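PDB 4OA3: protein BA42 from Bizionia argentinensis, which is of unknown function but binds calcium ions and consists of a stand-alone TPM domain. Local coordinates for residues K38-E41 / I42-D46. Sequence-based numbering, arbitrary orientation.
Sequences KTSE and IDVFD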
ATOM      1  N   LYS A  38     -14.247   0.099  -7.304  1.00 21.66           N
ATOM      2  CA  LYS A  38     -15.480   0.616  -6.701  1.00 23.47           C
ATOM      3  C   LYS A  38     -15.998  -0.265  -5.566  1.00 23.88           C
ATOM      4  O   LYS A  38     -16.241   0.220  -4.469  1.00 21.72           O
ATOM      5  CB  LYS A  38     -16.563   0.785  -7.778  1.00 26.03           C
ATOM      6  N   THR A  39     -16.117  -1.584  -5.833  1.00 23.81           N
ATOM      7  CA  THR A  39     -16.710  -2.528  -4.886  1.00 23.59           C
ATOM      8  C   THR A  39     -15.823  -3.723  -4.647  1.00 26.03           C
ATOM      9  O   THR A  39     -15.100  -4.143  -5.548  1.00 26.67           O
ATOM     10  CB  THR A  39     -18.090  -3.005  -5.418  1.00 32.47           C
ATOM     11  OG1 THR A  39     -17.927  -3.645  -6.686  1.00 30.64           O
ATOM     12  CG2 THR A  39     -19.083  -1.865  -5.580  1.00 33.21           C
ATOM     13  N   SER A  40     -15.865  -4.270  -3.439  1.00 24.05           N
ATOM     14  CA  SER A  40     -15.064  -5.451  -3.125  1.00 21.91           C
ATOM     15  C   SER A  40     -15.935  -6.701  -3.082  1.00 23.80           C
ATOM     16  O   SER A  40     -17.051  -6.702  -3.578  1.00 28.58           O
ATOM     17  CB  SER A  40     -14.341  -5.291  -1.801  1.00 25.22           C
ATOM     18  OG  SER A  40     -13.347  -6.299  -1.717  1.00 25.29           O
ATOM     19  N   GLU A  41     -15.346  -7.778  -2.638  1.00 17.97           N
ATOM     20  CA  GLU A  41     -16.008  -9.063  -2.440  1.00 16.09           C
ATOM     21  C   GLU A  41     -16.306  -9.200  -0.957  1.00 18.42           C
ATOM     22  O   GLU A  41     -15.772  -8.436  -0.149  1.00 19.43           O
ATOM     23  CB  GLU A  41     -15.067 -10.149  -2.915  1.00 16.88           C
ATOM     24  CG  GLU A  41     -14.800 -10.025  -4.415  1.00 18.37           C
ATOM     25  CD  GLU A  41     -13.799 -11.004  -4.996  1.00 17.00           C
ATOM     26  OE1 GLU A  41     -13.200 -11.802  -4.247  1.00 23.02           O
ATOM     27  OE2 GLU A  41     -13.635 -10.984  -6.242  1.00 24.21           O
ATOM     28  N   ILE A  42     -17.128 -10.161  -0.564  1.00 14.84           N
ATOM     29  CA  ILE A  42     -17.473 -10.278   0.849  1.00 15.69           C
ATOM     30  C   ILE A  42     -16.228 -10.548   1.672  1.00 17.09           C
ATOM     31  O   ILE A  42     -16.092  -9.951   2.769  1.00 19.57           O
ATOM     32  CB  ILE A  42     -18.575 -11.347   1.039  1.00 17.11           C
ATOM     33  CG1 ILE A  42     -19.882 -10.935   0.349  1.00 18.14           C
ATOM     34  CG2 ILE A  42     -18.804 -11.675   2.531  1.00 17.12           C
ATOM     35  CD1 ILE A  42     -20.581  -9.768   0.863  1.00 32.57           C
ATOM     36  N   ASP A  43     -15.346 -11.429   1.211  1.00 16.06           N
ATOM     37  CA  ASP A  43     -14.066 -11.649   1.892  1.00 16.91           C
ATOM     38  C   ASP A  43     -13.055 -10.680   1.226  1.00 18.86           C
ATOM     39  O   ASP A  43     -12.454 -11.009   0.196  1.00 17.42           O
ATOM     40  CB  ASP A  43     -13.633 -13.085   1.812  1.00 19.03           C
ATOM     41  CG  ASP A  43     -12.437 -13.361   2.704  1.00 25.83           C
ATOM     42  OD1 ASP A  43     -11.695 -12.405   3.009  1.00 24.55           O
ATOM     43  OD2 ASP A  43     -12.291 -14.512   3.150  1.00 30.66           O
ATOM     44  N   VAL A  44     -12.897  -9.479   1.797  0.50 16.57           N
ATOM     45  CA  VAL A  44     -12.008  -8.460   1.230  0.50 16.09           C
ATOM     46  C   VAL A  44     -10.554  -8.906   1.197  0.50 19.86           C
ATOM     47  O   VAL A  44      -9.846  -8.528   0.271  0.50 18.97           O
ATOM     48  CB  VAL A  44     -12.173  -7.076   1.905  0.50 19.58           C
ATOM     49  CG1 VAL A  44     -13.596  -6.545   1.717  0.50 19.75           C
ATOM     50  CG2 VAL A  44     -11.804  -7.128   3.396  0.50 19.26           C
ATOM     51  N   PHE A  45     -10.096  -9.692   2.192  1.00 18.16           N
ATOM     52  CA  PHE A  45      -8.722 -10.189   2.224  1.00 18.10           C
ATOM     53  C   PHE A  45      -8.442 -11.057   0.998  1.00 20.25           C
ATOM     54  O   PHE A  45      -7.427 -10.846   0.332  1.00 19.86           O
ATOM     55  CB  PHE A  45      -8.488 -10.993   3.504  1.00 20.62           C
ATOM     56  CG  PHE A  45      -7.079 -11.484   3.704  1.00 22.88           C
ATOM     57  CD1 PHE A  45      -6.703 -12.753   3.292  1.00 26.10           C
ATOM     58  CD2 PHE A  45      -6.128 -10.669   4.288  1.00 25.72           C
ATOM     59  CE1 PHE A  45      -5.407 -13.220   3.522  1.00 27.01           C
ATOM     60  CE2 PHE A  45      -4.839 -11.138   4.530  1.00 28.07           C
ATOM     61  CZ  PHE A  45      -4.488 -12.403   4.131  1.00 25.02           C
ATOM     62  N   ASP A  46      -9.351 -12.007   0.660  1.00 18.28           N
ATOM     63  CA  ASP A  46      -9.197 -12.850  -0.504  1.00 17.88           C
ATOM     64  C   ASP A  46      -9.157 -11.995  -1.779  1.00 17.50           C
ATOM     65  O   ASP A  46      -8.378 -12.293  -2.683  1.00 17.90           O
ATOM     66  CB  ASP A  46     -10.310 -13.927  -0.632  1.00 20.91           C
ATOM     67  CG  ASP A  46     -10.044 -15.196   0.160  1.00 39.24           C
ATOM     68  OD1 ASP A  46      -9.231 -15.146   1.102  1.00 42.94           O
ATOM     69  OD2 ASP A  46     -10.659 -16.236  -0.163  1.00 46.83           O
TER
HETATM   70  O   HOH W   1     -13.180 -12.853  -1.819  1.00 27.04           O
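Val-44 lies alongside the incoming loop and, in the one of its two modelled conformers described here, sets one methyl, CG1, against two oxygens: OG of Ser-40 lies 3.5 Å from Val-44 CG1, and the carbonyl O of Glu-41 lies 3.4 Å from the same methyl. With chi1 at -61°, CG1 stands beside its own backbone N, on the side where the loop comes in. These are van der Waals touches of a methyl group, provisional because the other conformer may not keep them; the serine hydroxyl makes its hydrogen bond with Tyr-69 OH, in strand 65-71.

The polar link across the turn runs through water. Glu-41 keeps an extended chain beyond CG (chi2 176°), which carries its carboxylate out from the backbone until Glu-41 OE1 takes a hydrogen bond from a water at 2.6 Å. The same water donates its second hydrogen to the carbonyl O of Asp-43, 2.8 Å from the water oxygen, so one molecule ties the glutamate side chain to the backbone just ahead of the helix. Asp-43 is the N-cap of the helix, and Asp-43 OD1 accepts a nearly straight (167°) but weak, 3.3 Å bond from Asp-46 N, giving an amide of the first turn a weak capping partner. Further out, Arg-47 touches both Ser-40 and Glu-41, while the ring of Phe-45 meets that of Tyr-80, in strand 76-81, with the planes inclined.

Taken together, this is a solvent-facing strand-to-helix connection in the TPM domain, away from the calcium sites, in which an aspartate N-cap starts helix 44-54 after strand 31-37.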